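Local coordinates for DBF2 kinase activator protein MOB1 (Saccharomyces cerevisiae, PDB 2HJN) that activates the protein kinase DBF2 by binding it, so that CDC15 can phosphorylate and switch on DBF2 in late anaphase during mitotic exit, at residues Y87-N91 with M140-Q144; D74-A80 with F161-I166; T56-E60 with Q198-N202; P103-M109 with S129-Y135. All coordinates share one frame; numbering follows the deposited sequence.

Contact 1 of 4, residues Y87-N91 with M140-Q144; sequences YNQIN and MRWCQ
Y87 of helix 75-97 is a knob in a hole of helix 132-147, in the helical core of the MOB1/phocein fold. The hole is made by M140, R141, C143 and Q144. With CG anti to the backbone N (chi1 162°), the Y87 ring leaves its own helix and reaches across. M140 is a selenomethionine here. Its bent chain brings the selenium to the ring at an oblique angle, 4.8 Å from the centroid of Y87, a Met-aromatic contact. The terminal methyl M140 CE lies 3.5 Å from Y87 CE1. The same methyl touches I90 CG2 at 3.8 Å. CB of C143 meets the ring at Y87 CD1. At the far end, R141 NH2 donates to Y87 OH over 3.1 Å. The hydroxyl lies in the guanidinium plane, which stands 86° from the ring. R141 NE also donates to Q144 OE1 over 2.7 Å, which helps fix the guanidinium. Y87 OH has a further hydrogen bond, to the backbone O of S29. A phenylalanine in place of Y87 would probably still fill the hole, but R141 NH2 and the carbonyl of S29 would each lose a partner. The two helix segments run nearly antiparallel, at 152°, with axes 11.6 Å apart. Y87 is thus a single knob in a hole, joining two helices of the helical MOB1/phocein fold.

Contact 2 of 4, residues D74-A80 with F161-I166; sequences DENEWLA and FPEGFI
The F161 ring lies against the first turn of helix 75-97, under the side chain of N76. CB of N76 sits over the centre of the ring, 3.7 Å from the centroid of F161, in a CH-pi contact. The methyl of A80 meets the edge of the same ring, 4.0 Å from F161 CE2. F161 turns an edge to F165: F161 CD2 lies over the centre of the F165 face. N76 thus fits between the F161 face and I166, with N76 OD1 3.6 Å from I166 CD1 and at the edge of the F165 ring. I166 fills the next hollow, where L79 CD1 meets I166 CG1 at 3.9 Å. With an alanine in place of F161, a gap would probably open beneath N76 and F165 would lose its covering ring. D74 caps helix 75-97, its OD1 accepting from E77 N. P162 to F165 form a type II turn leading into helix 165-187. Mixed aromatic, aliphatic and polar side chains thus join two helix N-termini of the MOB1 helical fold.

Contact 3 of 4, residues T56-E60 with Q198-N202; sequences TLGSE and QTVLN
The carboxylate of E60 and the amide of N202 meet with their planes 59° apart. The amide nitrogen lies above the carboxylate plane, 47° out of it, while E60 OE2 lies close to the amide plane of N202. N202 ND2 donates to E60 OE2 over 2.9 Å, at a nearly straight 167°. This is one of a pair of side-chain hydrogen bonds in the helical MOB1/phocein fold, between the end region of helix 49-58 and the first turn of helix 198-214. The other carboxylate oxygen is used as well. T199 OG1 donates to E60 OE1 on its syn side. The two oxygens of E60 therefore hold two residues of one helix turn. The E60 chain is bent at chi2, which turns the carboxylate toward helix 198-214. The two donors, T199 OG1 and N202 ND2, would probably favour its charged form. The other end of the N202 amide is held too, since N202 OD1 is hydrogen-bonded to Y185 OH of helix 165-187. Bonds at both ends keep the amide from turning. T56 CG2 packs beside it, 3.7 Å from N202 OD1. S59 faces Q198, and L193 of helix 189-194 touches both. The hydroxyl of S59 turns back to the last turn of helix 49-58, where S59 OG donates to T56 O over 2.8 Å. S59 OG also rests 3.4 Å from Q198 CB.

Contact 4 of 4, residues P103-M109 with S129-Y135; sequences PQTCPRM and SVSAPKY. With ZN (zinc ion), chain B.
M109 CG lies anti to the backbone N (chi1 177°) and the chain then bends at chi2 (65°), which lays M109, a selenomethionine, across the ring of Y135. Y135 CG is also anti to its N (chi1 -176°), which carries the ring out beside M109, one face against M109 CG. M109 CG is 3.6 Å from the centroid of the Y135 ring, over the face but offset toward the rim, a CH-pi contact. The selenium is oblique to the ring, a Met-aromatic contact. M109 CE continues along the ring to Y135 CD1, at 3.4 Å. The selenium also touches A132 CB. That methyl lies 3.7 Å from C106 CB as well, so A132 is held between M109 and a zinc ligand. C106 SG binds the zinc ion at 2.3 Å, and C101, H183 and H188 complete the site. A132 N donates to C106 O over 3.0 Å, linking the zinc loop to the first turn of helix 132-147. S131 is the N-cap of that helix, with a weak capping bond from K134 N to S131 OG. P103 CD packs on P133 CG at 3.9 Å. A water accepts from both M109 N and V130 N. The loop follows helix 75-97 and leads to strand 115-117. Y117 of that strand hydrogen-bonds the M109 backbone and touches both M109 and Y135. H183 of helix 165-187 packs against M109 and A132.

The four contacts all belong to the MOB1/phocein fold and join the helices to one another and to the zinc loop. Contacts 1 and 2 share helix 75-97, with centres about 18 Å apart. Contacts 1 and 4 share helix 132-147, with centres about 17 Å apart. Contact 2 also uses helix 165-187, which carries the zinc ligand H183. Contacts 2 and 4 lie on opposite sides of the chain centre, their centres about 33 Å apart. Along the chain, contact 3 spans the other three, contact 2 spans contacts 1 and 4, and contact 1 spans contact 4. Helices 75-97, 132-147 and 165-187 are thus tied into one helical body, with the zinc loop at one end.

Contact 1 of 4, residues Y87-N91 with M140-Q144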
loop_
_atom_site.group_PDB
_atom_site.type_symbol
_atom_site.label_atom_id
_atom_site.label_comp_id
_atom_site.label_asym_id
_atom_site.label_seq_id
_atom_site.Cartn_x
_atom_site.Cartn_y
_atom_site.Cartn_z
ATOM N N TYR A 87 -1.686 -7.886 -11.289
ATOM C CA TYR A 87 -1.689 -6.456 -11.660
ATOM C C TYR A 87 -2.084 -5.639 -10.411
ATOM O O TYR A 87 -1.487 -4.606 -10.081
ATOM C CB TYR A 87 -2.698 -6.190 -12.798
ATOM C CG TYR A 87 -3.042 -4.708 -12.886
ATOM C CD1 TYR A 87 -2.327 -3.884 -13.754
ATOM C CD2 TYR A 87 -4.030 -4.121 -12.067
ATOM C CE1 TYR A 87 -2.596 -2.527 -13.859
ATOM C CE2 TYR A 87 -4.281 -2.739 -12.137
ATOM C CZ TYR A 87 -3.541 -1.960 -13.043
ATOM O OH TYR A 87 -3.677 -0.607 -13.165
ATOM N N ASN A 88 -3.101 -6.109 -9.706
ATOM C CA ASN A 88 -3.587 -5.353 -8.554
ATOM C C ASN A 88 -2.584 -5.321 -7.370
ATOM O O ASN A 88 -2.459 -4.298 -6.691
ATOM C CB ASN A 88 -5.013 -5.862 -8.097
ATOM C CG ASN A 88 -6.186 -5.268 -8.899
ATOM O OD1 ASN A 88 -6.105 -4.193 -9.471
ATOM N ND2 ASN A 88 -7.339 -5.970 -8.858
ATOM N N GLN A 89 -1.867 -6.422 -7.123
ATOM C CA GLN A 89 -0.780 -6.425 -6.117
ATOM C C GLN A 89 0.353 -5.448 -6.507
ATOM O O GLN A 89 0.913 -4.722 -5.643
ATOM C CB GLN A 89 -0.249 -7.881 -5.912
ATOM C CG GLN A 89 -1.351 -8.825 -5.318
ATOM C CD GLN A 89 -0.938 -10.269 -5.246
ATOM O OE1 GLN A 89 0.254 -10.568 -5.140
ATOM N NE2 GLN A 89 -1.928 -11.199 -5.299
ATOM N N ILE A 90 0.686 -5.382 -7.801
ATOM C CA ILE A 90 1.824 -4.511 -8.281
ATOM C C ILE A 90 1.382 -3.033 -8.219
ATOM O O ILE A 90 2.117 -2.169 -7.764
ATOM C CB ILE A 90 2.270 -4.909 -9.702
ATOM C CG1 ILE A 90 3.015 -6.235 -9.689
ATOM C CG2 ILE A 90 3.181 -3.842 -10.307
ATOM C CD1 ILE A 90 3.065 -6.918 -11.142
ATOM N N ASN A 91 0.137 -2.778 -8.611
ATOM C CA ASN A 91 -0.508 -1.484 -8.407
ATOM C C ASN A 91 -0.468 -1.003 -6.938
ATOM O O ASN A 91 -0.096 0.165 -6.681
ATOM C CB ASN A 91 -1.987 -1.510 -8.903
ATOM C CG ASN A 91 -2.616 -0.144 -8.861
ATOM O OD1 ASN A 91 -2.169 0.785 -9.575
ATOM N ND2 ASN A 91 -3.645 0.023 -8.015
HETATM N N MSE A 140 1.153 0.002 -17.101
HETATM C CA MSE A 140 -0.030 -0.369 -16.279
HETATM C C MSE A 140 -1.323 0.046 -16.963
HETATM O O MSE A 140 -2.273 -0.723 -16.966
HETATM C CB MSE A 140 0.036 0.268 -14.899
HETATM C CG MSE A 140 1.237 -0.206 -14.077
HETATM SE SE MSE A 140 1.252 -2.161 -13.630
HETATM C CE MSE A 140 0.312 -1.914 -11.942
ATOM N N ARG A 141 -1.382 1.255 -17.531
ATOM C CA ARG A 141 -2.568 1.690 -18.315
ATOM C C ARG A 141 -2.780 0.784 -19.547
ATOM O O ARG A 141 -3.900 0.526 -19.921
ATOM C CB ARG A 141 -2.471 3.166 -18.793
ATOM C CG ARG A 141 -2.630 4.298 -17.704
ATOM C CD ARG A 141 -3.786 4.146 -16.668
ATOM N NE ARG A 141 -3.559 3.130 -15.614
ATOM C CZ ARG A 141 -2.765 3.246 -14.561
ATOM N NH1 ARG A 141 -2.019 4.320 -14.347
ATOM N NH2 ARG A 141 -2.693 2.242 -13.705
ATOM N N TRP A 142 -1.696 0.330 -20.169
ATOM C CA TRP A 142 -1.803 -0.662 -21.281
ATOM C C TRP A 142 -2.413 -2.009 -20.788
ATOM O O TRP A 142 -3.267 -2.628 -21.479
ATOM C CB TRP A 142 -0.446 -0.874 -21.995
ATOM C CG TRP A 142 -0.509 -1.952 -23.062
ATOM C CD1 TRP A 142 -0.870 -1.815 -24.373
ATOM C CD2 TRP A 142 -0.218 -3.323 -22.859
ATOM N NE1 TRP A 142 -0.787 -3.039 -25.022
ATOM C CE2 TRP A 142 -0.405 -3.987 -24.104
ATOM C CE3 TRP A 142 0.238 -4.059 -21.754
ATOM C CZ2 TRP A 142 -0.213 -5.360 -24.251
ATOM C CZ3 TRP A 142 0.397 -5.456 -21.904
ATOM C CH2 TRP A 142 0.208 -6.076 -23.148
ATOM N N CYS A 143 -1.991 -2.467 -19.602
ATOM C CA CYS A 143 -2.578 -3.700 -19.047
ATOM C C CYS A 143 -4.095 -3.573 -18.834
ATOM O O CYS A 143 -4.841 -4.501 -19.163
ATOM C CB CYS A 143 -1.881 -4.123 -17.735
ATOM S SG CYS A 143 -0.195 -4.682 -17.955
ATOM N N GLN A 144 -4.526 -2.459 -18.237
ATOM C CA GLN A 144 -5.951 -2.181 -18.032
ATOM C C GLN A 144 -6.734 -2.142 -19.344
ATOM O O GLN A 144 -7.851 -2.648 -19.403
ATOM C CB GLN A 144 -6.184 -0.873 -17.233
ATOM C CG GLN A 144 -5.653 -0.939 -15.806
ATOM C CD GLN A 144 -6.081 0.233 -14.991
ATOM O OE1 GLN A 144 -5.582 1.349 -15.200
ATOM N NE2 GLN A 144 -7.050 0.012 -14.068
#

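Contact 2 of 4, residues D74-A80 with F161-I166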
loop_
_atom_site.group_PDB
_atom_site.type_symbol
_atom_site.label_atom_id
_atom_site.label_comp_id
_atom_site.label_asym_id
_atom_site.label_seq_id
_atom_site.Cartn_x
_atom_site.Cartn_y
_atom_site.Cartn_z
ATOM N N ASP A 74 -11.465 -24.174 -15.780
ATOM C CA ASP A 74 -10.931 -23.790 -17.070
ATOM C C ASP A 74 -9.588 -23.039 -16.901
ATOM O O ASP A 74 -9.493 -22.111 -16.080
ATOM C CB ASP A 74 -11.961 -22.954 -17.851
ATOM C CG ASP A 74 -11.423 -22.499 -19.209
ATOM O OD1 ASP A 74 -11.328 -21.261 -19.439
ATOM O OD2 ASP A 74 -11.050 -23.385 -20.023
ATOM N N GLU A 75 -8.578 -23.464 -17.664
ATOM C CA GLU A 75 -7.215 -22.934 -17.591
ATOM C C GLU A 75 -7.094 -21.438 -17.941
ATOM O O GLU A 75 -6.433 -20.678 -17.212
ATOM C CB GLU A 75 -6.255 -23.770 -18.464
ATOM C CG GLU A 75 -4.833 -23.225 -18.526
ATOM C CD GLU A 75 -3.811 -24.198 -19.116
ATOM O OE1 GLU A 75 -2.890 -24.632 -18.394
ATOM O OE2 GLU A 75 -3.882 -24.499 -20.316
ATOM N N ASN A 76 -7.700 -21.041 -19.071
ATOM C CA ASN A 76 -7.859 -19.615 -19.463
ATOM C C ASN A 76 -8.495 -18.749 -18.385
ATOM O O ASN A 76 -8.033 -17.618 -18.147
ATOM C CB ASN A 76 -8.703 -19.489 -20.733
ATOM C CG ASN A 76 -7.964 -19.939 -21.971
ATOM O OD1 ASN A 76 -6.745 -20.167 -21.946
ATOM N ND2 ASN A 76 -8.704 -20.083 -23.077
ATOM N N GLU A 77 -9.571 -19.253 -17.754
ATOM C CA GLU A 77 -10.211 -18.501 -16.693
ATOM C C GLU A 77 -9.316 -18.312 -15.470
ATOM O O GLU A 77 -9.214 -17.202 -14.930
ATOM C CB GLU A 77 -11.542 -19.106 -16.276
ATOM C CG GLU A 77 -12.681 -18.201 -16.594
ATOM C CD GLU A 77 -14.018 -18.817 -16.279
ATOM O OE1 GLU A 77 -14.405 -18.851 -15.075
ATOM O OE2 GLU A 77 -14.675 -19.261 -17.259
ATOM N N TRP A 78 -8.709 -19.420 -15.046
ATOM C CA TRP A 78 -7.754 -19.467 -13.953
ATOM C C TRP A 78 -6.591 -18.484 -14.220
ATOM O O TRP A 78 -6.250 -17.656 -13.363
ATOM C CB TRP A 78 -7.260 -20.917 -13.811
ATOM C CG TRP A 78 -6.342 -21.195 -12.652
ATOM C CD1 TRP A 78 -5.020 -21.497 -12.719
ATOM C CD2 TRP A 78 -6.692 -21.195 -11.263
ATOM N NE1 TRP A 78 -4.523 -21.706 -11.455
ATOM C CE2 TRP A 78 -5.525 -21.529 -10.543
ATOM C CE3 TRP A 78 -7.881 -20.959 -10.565
ATOM C CZ2 TRP A 78 -5.501 -21.619 -9.152
ATOM C CZ3 TRP A 78 -7.869 -21.058 -9.174
ATOM C CH2 TRP A 78 -6.686 -21.373 -8.486
ATOM N N LEU A 79 -6.012 -18.537 -15.413
ATOM C CA LEU A 79 -4.932 -17.599 -15.762
ATOM C C LEU A 79 -5.396 -16.115 -15.874
ATOM O O LEU A 79 -4.698 -15.219 -15.375
ATOM C CB LEU A 79 -4.172 -18.063 -16.994
ATOM C CG LEU A 79 -3.565 -19.486 -17.024
ATOM C CD1 LEU A 79 -2.390 -19.583 -17.992
ATOM C CD2 LEU A 79 -3.221 -20.077 -15.685
ATOM N N ALA A 80 -6.591 -15.883 -16.445
ATOM C CA ALA A 80 -7.214 -14.547 -16.478
ATOM C C ALA A 80 -7.467 -13.972 -15.058
ATOM O O ALA A 80 -7.133 -12.817 -14.779
ATOM C CB ALA A 80 -8.514 -14.564 -17.311
ATOM N N PHE A 161 -12.772 -16.960 -24.953
ATOM C CA PHE A 161 -11.399 -16.466 -25.043
ATOM C C PHE A 161 -10.890 -16.680 -26.477
ATOM O O PHE A 161 -11.232 -17.712 -27.103
ATOM C CB PHE A 161 -10.510 -17.229 -24.069
ATOM C CG PHE A 161 -10.828 -16.980 -22.632
ATOM C CD1 PHE A 161 -11.781 -17.763 -21.968
ATOM C CD2 PHE A 161 -10.137 -16.002 -21.917
ATOM C CE1 PHE A 161 -12.083 -17.545 -20.622
ATOM C CE2 PHE A 161 -10.415 -15.775 -20.562
ATOM C CZ PHE A 161 -11.389 -16.535 -19.916
ATOM N N PRO A 162 -10.041 -15.758 -26.993
ATOM C CA PRO A 162 -9.538 -15.937 -28.369
ATOM C C PRO A 162 -8.540 -17.103 -28.472
ATOM O O PRO A 162 -7.942 -17.517 -27.460
ATOM C CB PRO A 162 -8.811 -14.619 -28.658
ATOM C CG PRO A 162 -8.345 -14.159 -27.288
ATOM C CD PRO A 162 -9.488 -14.547 -26.355
ATOM N N GLU A 163 -8.322 -17.607 -29.680
ATOM C CA GLU A 163 -7.304 -18.629 -29.863
ATOM C C GLU A 163 -5.987 -17.966 -29.588
ATOM O O GLU A 163 -5.795 -16.799 -29.955
ATOM C CB GLU A 163 -7.327 -19.245 -31.289
ATOM C CG GLU A 163 -8.493 -20.226 -31.508
ATOM C CD GLU A 163 -8.401 -21.014 -32.830
ATOM O OE1 GLU A 163 -7.493 -21.894 -32.931
ATOM O OE2 GLU A 163 -9.247 -20.744 -33.733
ATOM N N GLY A 164 -5.091 -18.720 -28.949
ATOM C CA GLY A 164 -3.749 -18.264 -28.577
ATOM C C GLY A 164 -3.723 -17.407 -27.307
ATOM O O GLY A 164 -2.698 -16.808 -26.983
ATOM N N PHE A 165 -4.852 -17.329 -26.611
ATOM C CA PHE A 165 -4.982 -16.485 -25.410
ATOM C C PHE A 165 -3.747 -16.532 -24.519
ATOM O O PHE A 165 -3.196 -15.503 -24.214
ATOM C CB PHE A 165 -6.236 -16.841 -24.617
ATOM C CG PHE A 165 -6.445 -15.998 -23.354
ATOM C CD1 PHE A 165 -6.787 -14.629 -23.436
ATOM C CD2 PHE A 165 -6.348 -16.589 -22.103
ATOM C CE1 PHE A 165 -6.994 -13.868 -22.286
ATOM C CE2 PHE A 165 -6.562 -15.832 -20.937
ATOM C CZ PHE A 165 -6.885 -14.489 -21.026
ATOM N N ILE A 166 -3.307 -17.723 -24.106
ATOM C CA ILE A 166 -2.191 -17.810 -23.150
ATOM C C ILE A 166 -0.890 -17.243 -23.729
ATOM O O ILE A 166 -0.167 -16.509 -23.071
ATOM C CB ILE A 166 -1.988 -19.227 -22.667
ATOM C CG1 ILE A 166 -3.168 -19.624 -21.819
ATOM C CG2 ILE A 166 -0.785 -19.311 -21.767
ATOM C CD1 ILE A 166 -3.331 -21.112 -21.689
#

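Contact 3 of 4, residues T56-E60 with Q198-N202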
loop_
_atom_site.group_PDB
_atom_site.type_symbol
_atom_site.label_atom_id
_atom_site.label_comp_id
_atom_site.label_asym_id
_atom_site.label_seq_id
_atom_site.Cartn_x
_atom_site.Cartn_y
_atom_site.Cartn_z
ATOM N N THR A 56 17.416 -8.200 0.536
ATOM C CA THR A 56 16.105 -8.852 0.451
ATOM C C THR A 56 15.898 -10.018 1.425
ATOM O O THR A 56 14.852 -10.134 2.065
ATOM C CB THR A 56 15.798 -9.344 -0.975
ATOM O OG1 THR A 56 15.611 -8.209 -1.833
ATOM C CG2 THR A 56 14.521 -10.183 -0.981
ATOM N N LEU A 57 16.882 -10.895 1.515
ATOM C CA LEU A 57 16.769 -12.037 2.419
ATOM C C LEU A 57 16.874 -11.538 3.879
ATOM O O LEU A 57 16.127 -11.981 4.738
ATOM C CB LEU A 57 17.878 -13.067 2.118
ATOM C CG LEU A 57 17.866 -13.778 0.755
ATOM C CD1 LEU A 57 19.125 -14.649 0.530
ATOM C CD2 LEU A 57 16.611 -14.616 0.671
ATOM N N GLY A 58 17.776 -10.599 4.153
ATOM C CA GLY A 58 17.962 -10.091 5.527
ATOM C C GLY A 58 16.767 -9.322 6.063
ATOM O O GLY A 58 16.620 -9.144 7.297
ATOM N N SER A 59 15.917 -8.860 5.139
ATOM C CA SER A 59 14.740 -8.010 5.461
ATOM C C SER A 59 13.728 -8.760 6.304
ATOM O O SER A 59 13.039 -8.157 7.129
ATOM C CB SER A 59 14.075 -7.487 4.167
ATOM O OG SER A 59 13.205 -8.435 3.537
ATOM N N GLU A 60 13.672 -10.075 6.072
ATOM C CA GLU A 60 12.770 -11.012 6.738
ATOM C C GLU A 60 12.970 -11.184 8.272
ATOM O O GLU A 60 12.028 -11.572 8.967
ATOM C CB GLU A 60 12.780 -12.350 5.985
ATOM C CG GLU A 60 12.144 -12.278 4.526
ATOM C CD GLU A 60 10.603 -11.958 4.468
ATOM O OE1 GLU A 60 9.987 -11.609 5.502
ATOM O OE2 GLU A 60 10.002 -12.046 3.362
ATOM N N GLN A 198 8.115 -5.387 3.302
ATOM C CA GLN A 198 9.047 -6.403 2.764
ATOM C C GLN A 198 8.414 -7.761 2.581
ATOM O O GLN A 198 8.655 -8.418 1.555
ATOM C CB GLN A 198 10.372 -6.515 3.573
ATOM C CG GLN A 198 10.168 -6.873 5.034
ATOM C CD GLN A 198 10.242 -5.711 5.982
ATOM O OE1 GLN A 198 10.931 -5.771 7.043
ATOM N NE2 GLN A 198 9.557 -4.655 5.644
ATOM N N THR A 199 7.567 -8.172 3.536
ATOM C CA THR A 199 6.952 -9.525 3.509
ATOM C C THR A 199 5.816 -9.594 2.479
ATOM O O THR A 199 5.724 -10.560 1.730
ATOM C CB THR A 199 6.515 -10.019 4.951
ATOM O OG1 THR A 199 7.634 -9.973 5.855
ATOM C CG2 THR A 199 6.020 -11.464 4.908
ATOM N N VAL A 200 5.008 -8.529 2.390
ATOM C CA VAL A 200 3.989 -8.424 1.362
ATOM C C VAL A 200 4.653 -8.419 -0.040
ATOM O O VAL A 200 4.144 -9.072 -0.973
ATOM C CB VAL A 200 3.083 -7.180 1.559
ATOM C CG1 VAL A 200 2.118 -7.022 0.380
ATOM C CG2 VAL A 200 2.286 -7.308 2.808
ATOM N N LEU A 201 5.763 -7.693 -0.192
ATOM C CA LEU A 201 6.443 -7.629 -1.511
ATOM C C LEU A 201 6.970 -9.019 -1.882
ATOM O O LEU A 201 6.729 -9.504 -2.982
ATOM C CB LEU A 201 7.624 -6.619 -1.490
ATOM C CG LEU A 201 8.521 -6.535 -2.742
ATOM C CD1 LEU A 201 7.734 -6.346 -4.048
ATOM C CD2 LEU A 201 9.604 -5.390 -2.553
ATOM N N ASN A 202 7.697 -9.643 -0.951
ATOM C CA ASN A 202 8.334 -10.955 -1.182
ATOM C C ASN A 202 7.296 -12.064 -1.390
ATOM O O ASN A 202 7.523 -12.965 -2.206
ATOM C CB ASN A 202 9.318 -11.346 -0.056
ATOM C CG ASN A 202 10.557 -10.456 0.018
ATOM O OD1 ASN A 202 10.893 -9.712 -0.908
ATOM N ND2 ASN A 202 11.242 -10.522 1.170
#

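Contact 4 of 4, residues P103-M109 with S129-Y135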
loop_
_atom_site.group_PDB
_atom_site.type_symbol
_atom_site.label_atom_id
_atom_site.label_comp_id
_atom_site.label_asym_id
_atom_site.label_seq_id
_atom_site.Cartn_x
_atom_site.Cartn_y
_atom_site.Cartn_z
ATOM N N PRO A 103 10.687 11.473 -12.476
ATOM C CA PRO A 103 11.623 11.548 -13.579
ATOM C C PRO A 103 13.007 12.087 -13.189
ATOM O O PRO A 103 13.957 11.868 -13.950
ATOM C CB PRO A 103 10.955 12.512 -14.540
ATOM C CG PRO A 103 9.583 12.434 -14.261
ATOM C CD PRO A 103 9.490 12.284 -12.752
ATOM N N GLN A 104 13.123 12.765 -12.033
ATOM C CA GLN A 104 14.464 13.184 -11.509
ATOM C C GLN A 104 15.188 12.137 -10.705
ATOM O O GLN A 104 16.414 12.047 -10.788
ATOM C CB GLN A 104 14.395 14.530 -10.760
ATOM C CG GLN A 104 13.627 15.558 -11.620
ATOM C CD GLN A 104 14.467 16.138 -12.751
ATOM O OE1 GLN A 104 14.179 15.948 -13.958
ATOM N NE2 GLN A 104 15.529 16.855 -12.367
ATOM N N THR A 105 14.479 11.304 -9.927
ATOM C CA THR A 105 15.213 10.208 -9.241
ATOM C C THR A 105 15.567 9.086 -10.201
ATOM O O THR A 105 16.638 8.486 -10.094
ATOM C CB THR A 105 14.424 9.582 -8.027
ATOM O OG1 THR A 105 13.201 8.998 -8.509
ATOM C CG2 THR A 105 14.116 10.667 -6.991
ATOM N N CYS A 106 14.657 8.788 -11.118
ATOM C CA CYS A 106 14.824 7.644 -12.020
ATOM C C CYS A 106 14.578 8.062 -13.483
ATOM O O CYS A 106 13.482 7.807 -14.039
ATOM C CB CYS A 106 13.907 6.439 -11.593
ATOM S SG CYS A 106 13.985 5.993 -9.830
ATOM N N PRO A 107 15.625 8.669 -14.135
ATOM C CA PRO A 107 15.515 9.125 -15.515
ATOM C C PRO A 107 15.402 8.041 -16.610
ATOM O O PRO A 107 15.103 8.388 -17.742
ATOM C CB PRO A 107 16.779 9.999 -15.727
ATOM C CG PRO A 107 17.714 9.647 -14.660
ATOM C CD PRO A 107 16.957 8.962 -13.536
ATOM N N ARG A 108 15.669 6.776 -16.270
ATOM C CA ARG A 108 15.550 5.667 -17.180
ATOM C C ARG A 108 14.871 4.513 -16.418
ATOM O O ARG A 108 15.031 4.363 -15.193
ATOM C CB ARG A 108 16.922 5.184 -17.668
ATOM C CG ARG A 108 17.684 6.138 -18.599
ATOM C CD ARG A 108 19.071 5.492 -18.951
ATOM N NE ARG A 108 19.834 5.120 -17.744
ATOM C CZ ARG A 108 20.730 4.124 -17.660
ATOM N NH1 ARG A 108 20.991 3.351 -18.721
ATOM N NH2 ARG A 108 21.361 3.891 -16.498
HETATM N N MSE A 109 14.175 3.667 -17.151
HETATM C CA MSE A 109 13.551 2.487 -16.514
HETATM C C MSE A 109 14.632 1.408 -16.415
HETATM O O MSE A 109 14.868 0.675 -17.374
HETATM C CB MSE A 109 12.308 2.034 -17.303
HETATM C CG MSE A 109 11.631 0.783 -16.772
HETATM SE SE MSE A 109 10.858 1.047 -14.968
HETATM C CE MSE A 109 9.886 -0.625 -15.111
ATOM N N SER A 129 14.002 4.736 -24.599
ATOM C CA SER A 129 14.270 5.161 -23.234
ATOM C C SER A 129 13.241 6.225 -22.707
ATOM O O SER A 129 12.923 7.238 -23.385
ATOM C CB SER A 129 15.725 5.679 -23.179
ATOM O OG SER A 129 16.007 6.417 -21.995
ATOM N N VAL A 130 12.696 5.950 -21.514
ATOM C CA VAL A 130 11.738 6.808 -20.806
ATOM C C VAL A 130 12.016 6.730 -19.287
ATOM O O VAL A 130 12.697 5.818 -18.811
ATOM C CB VAL A 130 10.206 6.425 -21.109
ATOM C CG1 VAL A 130 9.840 6.694 -22.560
ATOM C CG2 VAL A 130 9.879 4.975 -20.755
ATOM N N SER A 131 11.520 7.696 -18.514
ATOM C CA SER A 131 11.804 7.733 -17.033
ATOM C C SER A 131 11.050 6.547 -16.419
ATOM O O SER A 131 10.131 6.039 -17.067
ATOM C CB SER A 131 11.343 9.062 -16.445
ATOM O OG SER A 131 9.918 9.133 -16.394
ATOM N N ALA A 132 11.404 6.079 -15.224
ATOM C CA ALA A 132 10.727 4.878 -14.665
ATOM C C ALA A 132 9.229 5.161 -14.465
ATOM O O ALA A 132 8.396 4.359 -14.826
ATOM C CB ALA A 132 11.361 4.448 -13.333
ATOM N N PRO A 133 8.871 6.303 -13.860
ATOM C CA PRO A 133 7.398 6.475 -13.656
ATOM C C PRO A 133 6.568 6.641 -14.950
ATOM O O PRO A 133 5.400 6.257 -14.986
ATOM C CB PRO A 133 7.330 7.712 -12.780
ATOM C CG PRO A 133 8.602 8.512 -13.198
ATOM C CD PRO A 133 9.633 7.444 -13.327
ATOM N N LYS A 134 7.161 7.209 -16.019
ATOM C CA LYS A 134 6.496 7.248 -17.310
ATOM C C LYS A 134 6.291 5.857 -17.876
ATOM O O LYS A 134 5.212 5.565 -18.363
ATOM C CB LYS A 134 7.272 8.117 -18.336
ATOM C CG LYS A 134 6.582 8.220 -19.719
ATOM C CD LYS A 134 5.435 9.245 -19.570
ATOM C CE LYS A 134 4.855 9.677 -20.873
ATOM N NZ LYS A 134 4.023 10.882 -20.592
ATOM N N TYR A 135 7.340 5.031 -17.824
ATOM C CA TYR A 135 7.314 3.633 -18.199
ATOM C C TYR A 135 6.178 2.864 -17.464
ATOM O O TYR A 135 5.323 2.222 -18.088
ATOM C CB TYR A 135 8.669 2.969 -17.877
ATOM C CG TYR A 135 8.698 1.525 -18.363
ATOM C CD1 TYR A 135 8.016 0.539 -17.651
ATOM C CD2 TYR A 135 9.316 1.163 -19.551
ATOM C CE1 TYR A 135 7.987 -0.753 -18.056
ATOM C CE2 TYR A 135 9.299 -0.169 -19.979
ATOM C CZ TYR A 135 8.609 -1.112 -19.215
ATOM O OH TYR A 135 8.522 -2.444 -19.565
HETATM ZN ZN ZN B . 12.124 4.604 -9.564
HETATM O O HOH W 1 14.238 3.350 -20.196
#